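DNA helicase RecQ (Deinococcus radiodurans, PDB 4Q48) probably couples ATP hydrolysis to the unwinding of duplex DNA, translocating in the 3'-5' direction, as other RecQ-family helicases do. Local coordinates at residues A[236-249]-A[282-294]. Numbering follows the deposited sequence.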
loop_
_atom_site.group_PDB
_atom_site.type_symbol
_atom_site.label_atom_id
_atom_site.label_comp_id
_atom_site.label_asym_id
_atom_site.label_seq_id
_atom_site.Cartn_x
_atom_site.Cartn_y
_atom_site.Cartn_z
ATOM N N GLY A 236 -18.114 4.725 25.325
ATOM C CA GLY A 236 -18.902 3.521 25.120
ATOM C C GLY A 236 -18.956 3.029 23.686
ATOM O O GLY A 236 -19.893 2.346 23.303
ATOM N N ASP A 237 -17.952 3.371 22.886
ATOM C CA ASP A 237 -18.013 3.141 21.446
ATOM C C ASP A 237 -17.382 1.828 21.020
ATOM O O ASP A 237 -16.603 1.236 21.768
ATOM C CB ASP A 237 -17.342 4.298 20.716
ATOM C CG ASP A 237 -18.100 5.615 20.891
ATOM O OD1 ASP A 237 -19.335 5.582 21.201
ATOM O OD2 ASP A 237 -17.444 6.678 20.733
ATOM N N ALA A 238 -17.722 1.361 19.821
ATOM C CA ALA A 238 -17.063 0.172 19.278
ATOM C C ALA A 238 -15.681 0.540 18.782
ATOM O O ALA A 238 -15.493 1.567 18.133
ATOM C CB ALA A 238 -17.855 -0.441 18.176
ATOM N N GLY A 239 -14.705 -0.286 19.133
ATOM C CA GLY A 239 -13.355 -0.082 18.671
ATOM C C GLY A 239 -12.626 -1.395 18.547
ATOM O O GLY A 239 -13.031 -2.397 19.128
ATOM N N ILE A 240 -11.540 -1.377 17.785
ATOM C CA ILE A 240 -10.629 -2.507 17.675
ATOM C C ILE A 240 -9.282 -2.149 18.290
ATOM O O ILE A 240 -8.761 -1.088 18.015
ATOM C CB ILE A 240 -10.392 -2.910 16.224
ATOM C CG1 ILE A 240 -11.720 -3.086 15.491
ATOM C CG2 ILE A 240 -9.530 -4.161 16.179
ATOM C CD1 ILE A 240 -11.576 -3.283 13.963
ATOM N N VAL A 241 -8.748 -3.008 19.151
ATOM C CA VAL A 241 -7.394 -2.857 19.683
ATOM C C VAL A 241 -6.494 -3.941 19.139
ATOM O O VAL A 241 -6.702 -5.104 19.455
ATOM C CB VAL A 241 -7.365 -2.950 21.215
ATOM C CG1 VAL A 241 -5.929 -2.865 21.728
ATOM C CG2 VAL A 241 -8.275 -1.904 21.834
ATOM N N TYR A 242 -5.497 -3.593 18.334
ATOM C CA TYR A 242 -4.583 -4.603 17.785
ATOM C C TYR A 242 -3.347 -4.876 18.654
ATOM O O TYR A 242 -2.639 -3.947 19.045
ATOM C CB TYR A 242 -4.114 -4.167 16.425
ATOM C CG TYR A 242 -5.163 -4.238 15.369
ATOM C CD1 TYR A 242 -5.533 -5.460 14.803
ATOM C CD2 TYR A 242 -5.753 -3.085 14.883
ATOM C CE1 TYR A 242 -6.489 -5.525 13.794
ATOM C CE2 TYR A 242 -6.697 -3.141 13.869
ATOM C CZ TYR A 242 -7.066 -4.357 13.340
ATOM O OH TYR A 242 -8.017 -4.388 12.350
ATOM N N CYS A 243 -3.074 -6.140 18.947
ATOM C CA CYS A 243 -1.837 -6.496 19.660
ATOM C C CYS A 243 -1.032 -7.495 18.844
ATOM O O CYS A 243 -1.584 -8.151 17.945
ATOM C CB CYS A 243 -2.130 -7.056 21.048
ATOM S SG CYS A 243 -3.050 -5.929 22.110
ATOM N N LEU A 244 0.263 -7.607 19.153
ATOM C CA LEU A 244 1.193 -8.377 18.309
ATOM C C LEU A 244 1.073 -9.884 18.474
ATOM O O LEU A 244 1.112 -10.633 17.496
ATOM C CB LEU A 244 2.642 -7.947 18.550
ATOM C CG LEU A 244 3.490 -8.273 17.311
ATOM C CD1 LEU A 244 2.827 -7.701 16.048
ATOM C CD2 LEU A 244 4.938 -7.772 17.439
ATOM N N SER A 245 0.933 -10.317 19.716
ATOM C CA SER A 245 0.864 -11.740 20.034
ATOM C C SER A 245 -0.536 -12.179 20.449
ATOM O O SER A 245 -1.364 -11.377 20.878
ATOM C CB SER A 245 1.839 -12.087 21.168
ATOM O OG SER A 245 1.492 -11.405 22.367
ATOM N N ARG A 246 -0.781 -13.472 20.312
ATOM C CA ARG A 246 -2.020 -14.075 20.775
ATOM C C ARG A 246 -2.179 -13.956 22.314
ATOM O O ARG A 246 -3.296 -13.921 22.836
ATOM C CB ARG A 246 -2.060 -15.529 20.304
ATOM C CG ARG A 246 -2.906 -16.453 21.134
ATOM C CD ARG A 246 -3.078 -17.803 20.452
ATOM N NE ARG A 246 -3.867 -18.719 21.275
ATOM C CZ ARG A 246 -4.144 -19.974 20.939
ATOM N NH1 ARG A 246 -3.696 -20.463 19.789
ATOM N NH2 ARG A 246 -4.863 -20.738 21.755
ATOM N N LYS A 247 -1.062 -13.856 23.035
ATOM C CA LYS A 247 -1.108 -13.763 24.497
ATOM C C LYS A 247 -1.442 -12.348 24.980
ATOM O O LYS A 247 -2.100 -12.177 26.013
ATOM C CB LYS A 247 0.229 -14.232 25.097
ATOM C CG LYS A 247 0.717 -13.425 26.305
ATOM C CD LYS A 247 1.896 -14.084 26.996
ATOM C CE LYS A 247 2.604 -13.129 27.956
ATOM N NZ LYS A 247 2.150 -13.287 29.367
ATOM N N SER A 248 -0.999 -11.341 24.227
ATOM C CA SER A 248 -1.320 -9.951 24.544
ATOM C C SER A 248 -2.810 -9.667 24.286
ATOM O O SER A 248 -3.432 -8.885 25.008
ATOM C CB SER A 248 -0.443 -8.995 23.739
ATOM O OG SER A 248 0.928 -9.319 23.896
ATOM N N VAL A 249 -3.372 -10.316 23.263
ATOM C CA VAL A 249 -4.809 -10.232 22.988
ATOM C C VAL A 249 -5.636 -10.771 24.163
ATOM O O VAL A 249 -6.473 -10.058 24.707
ATOM C CB VAL A 249 -5.186 -10.984 21.678
ATOM C CG1 VAL A 249 -6.650 -11.365 21.664
ATOM C CG2 VAL A 249 -4.843 -10.133 20.451
ATOM N N PHE A 282 -19.687 -8.225 17.745
ATOM C CA PHE A 282 -19.151 -6.968 17.266
ATOM C C PHE A 282 -20.096 -6.366 16.226
ATOM O O PHE A 282 -20.458 -5.199 16.315
ATOM C CB PHE A 282 -17.750 -7.169 16.680
ATOM C CG PHE A 282 -16.982 -5.888 16.468
ATOM C CD1 PHE A 282 -16.920 -4.921 17.468
ATOM C CD2 PHE A 282 -16.299 -5.658 15.278
ATOM C CE1 PHE A 282 -16.207 -3.747 17.278
ATOM C CE2 PHE A 282 -15.587 -4.492 15.082
ATOM C CZ PHE A 282 -15.545 -3.529 16.086
ATOM N N LEU A 283 -20.534 -7.187 15.272
ATOM C CA LEU A 283 -21.294 -6.720 14.111
ATOM C C LEU A 283 -22.692 -6.213 14.462
ATOM O O LEU A 283 -23.208 -5.306 13.805
ATOM C CB LEU A 283 -21.465 -7.852 13.094
ATOM C CG LEU A 283 -20.359 -8.730 12.500
ATOM C CD1 LEU A 283 -20.962 -9.777 11.559
ATOM C CD2 LEU A 283 -19.221 -7.982 11.842
ATOM N N ASN A 284 -23.301 -6.810 15.488
ATOM C CA ASN A 284 -24.741 -6.655 15.742
ATOM C C ASN A 284 -25.058 -5.869 16.980
ATOM O O ASN A 284 -26.198 -5.460 17.180
ATOM C CB ASN A 284 -25.434 -8.019 15.916
ATOM C CG ASN A 284 -25.339 -8.896 14.696
ATOM O OD1 ASN A 284 -25.083 -8.423 13.581
ATOM N ND2 ASN A 284 -25.550 -10.198 14.897
ATOM N N GLU A 285 -24.065 -5.684 17.833
ATOM C CA GLU A 285 -24.317 -4.949 19.055
ATOM C C GLU A 285 -23.570 -3.635 19.060
ATOM O O GLU A 285 -22.824 -3.320 18.134
ATOM C CB GLU A 285 -23.938 -5.772 20.277
ATOM C CG GLU A 285 -24.652 -7.100 20.358
ATOM C CD GLU A 285 -24.219 -7.931 21.559
ATOM O OE1 GLU A 285 -23.821 -7.334 22.589
ATOM O OE2 GLU A 285 -24.272 -9.177 21.466
ATOM N N GLU A 286 -23.840 -2.831 20.072
ATOM C CA GLU A 286 -23.171 -1.570 20.192
ATOM C C GLU A 286 -22.156 -1.608 21.294
ATOM O O GLU A 286 -22.287 -2.385 22.241
ATOM C CB GLU A 286 -24.176 -0.435 20.397
ATOM C CG GLU A 286 -25.098 -0.304 19.194
ATOM C CD GLU A 286 -24.325 -0.011 17.913
ATOM O OE1 GLU A 286 -23.159 0.445 18.000
ATOM O OE2 GLU A 286 -24.845 -0.322 16.822
ATOM N N GLY A 287 -21.145 -0.756 21.150
ATOM C CA GLY A 287 -20.185 -0.520 22.203
ATOM C C GLY A 287 -19.345 -1.710 22.588
ATOM O O GLY A 287 -18.886 -1.764 23.722
ATOM N N VAL A 288 -19.158 -2.656 21.668
ATOM C CA VAL A 288 -18.219 -3.761 21.873
ATOM C C VAL A 288 -16.784 -3.482 21.334
ATOM O O VAL A 288 -16.610 -2.984 20.228
ATOM C CB VAL A 288 -18.766 -5.064 21.251
ATOM C CG1 VAL A 288 -17.648 -6.064 20.943
ATOM C CG2 VAL A 288 -19.837 -5.671 22.161
ATOM N N ILE A 289 -15.764 -3.752 22.142
ATOM C CA ILE A 289 -14.370 -3.641 21.698
ATOM C C ILE A 289 -13.703 -4.988 21.433
ATOM O O ILE A 289 -13.644 -5.828 22.327
ATOM C CB ILE A 289 -13.514 -2.924 22.734
ATOM C CG1 ILE A 289 -13.985 -1.475 22.900
ATOM C CG2 ILE A 289 -12.062 -3.004 22.336
ATOM C CD1 ILE A 289 -13.216 -0.709 23.919
ATOM N N VAL A 290 -13.173 -5.191 20.228
ATOM C CA VAL A 290 -12.509 -6.456 19.905
ATOM C C VAL A 290 -10.986 -6.300 20.013
ATOM O O VAL A 290 -10.431 -5.286 19.579
ATOM C CB VAL A 290 -12.862 -6.948 18.468
ATOM C CG1 VAL A 290 -11.958 -8.094 18.041
ATOM C CG2 VAL A 290 -14.315 -7.375 18.365
ATOM N N CYS A 291 -10.309 -7.265 20.632
ATOM C CA CYS A 291 -8.847 -7.297 20.592
ATOM C C CYS A 291 -8.356 -8.407 19.679
ATOM O O CYS A 291 -8.719 -9.575 19.868
ATOM C CB CYS A 291 -8.239 -7.479 21.978
ATOM S SG CYS A 291 -8.704 -6.254 23.158
ATOM N N ALA A 292 -7.507 -8.042 18.718
ATOM C CA ALA A 292 -7.062 -8.966 17.672
ATOM C C ALA A 292 -5.585 -8.758 17.296
ATOM O O ALA A 292 -4.994 -7.730 17.628
ATOM C CB ALA A 292 -7.949 -8.820 16.442
ATOM N N THR A 293 -5.005 -9.715 16.570
ATOM C CA THR A 293 -3.594 -9.645 16.165
ATOM C C THR A 293 -3.450 -9.054 14.769
ATOM O O THR A 293 -2.695 -8.099 14.570
ATOM C CB THR A 293 -2.918 -11.037 16.189
ATOM O OG1 THR A 293 -3.810 -12.009 15.631
ATOM C CG2 THR A 293 -2.586 -11.440 17.610
ATOM N N VAL A 294 -4.147 -9.679 13.817
ATOM C CA VAL A 294 -4.256 -9.258 12.406
ATOM C C VAL A 294 -5.429 -10.055 11.824
ATOM O O VAL A 294 -5.357 -11.288 11.748
ATOM C CB VAL A 294 -2.973 -9.542 11.574
ATOM C CG1 VAL A 294 -3.314 -9.650 10.103
ATOM C CG2 VAL A 294 -1.901 -8.481 11.804
#
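Thr293, just past the end of strand 289-292, lies against the turn that leads from strand 238-242 into the next helix. Its methyl CG2 is placed anti to its own carbonyl carbon, and there it meets the backbone oxygens of Cys243 and Ser245, at 3.5 Å from Ser245 O. The turn ends at Ser245, the N-cap of helix 246-258, whose OG accepts a capping bond from Ser248 N. One turn into the helix, Val249 leans back on the strand end: CG1 comes over the carbonyl of Cys291 and CG2 reaches the Ala292 carbonyl carbon. Cys291 turns its SG to the same face of the sheet as Val241, 4.1 Å from Val241 CB, and on that face Val241 CG2 also touches Ile289 CG2.

The two strands are parallel neighbours, 17° apart, inside the six-stranded sheet of the second RecA-like domain, the helicase C-terminal domain of this catalytic core; strand 305-310 borders 238-242 on its other side. Backbone bonds step between them in the parallel manner, with Val290 N to Gly239 O, Val241 N to Val290 O (2.9 Å), Ala292 N to Val241 O and Cys243 N to Ala292 O (2.8 Å).

On the face bearing Ile240, Val290 and Tyr242, helix 272-284 sends in Phe282. With CG anti to the backbone N (chi1 -166°), its ring reaches the sheet, CE1 lying 3.8 Å from Ala238 CB and CZ 3.9 Å from Ile240 CG1, while Val290 CG2 lies over one ring face, toward its rim. An alanine at this position would remove the ring and would probably leave a gap beside Ala238 and Ile240, weakening the helix's hold on the sheet. Farther along, Tyr242 hydrogen-bonds through OH to Arg326, and its ring meets that of His310.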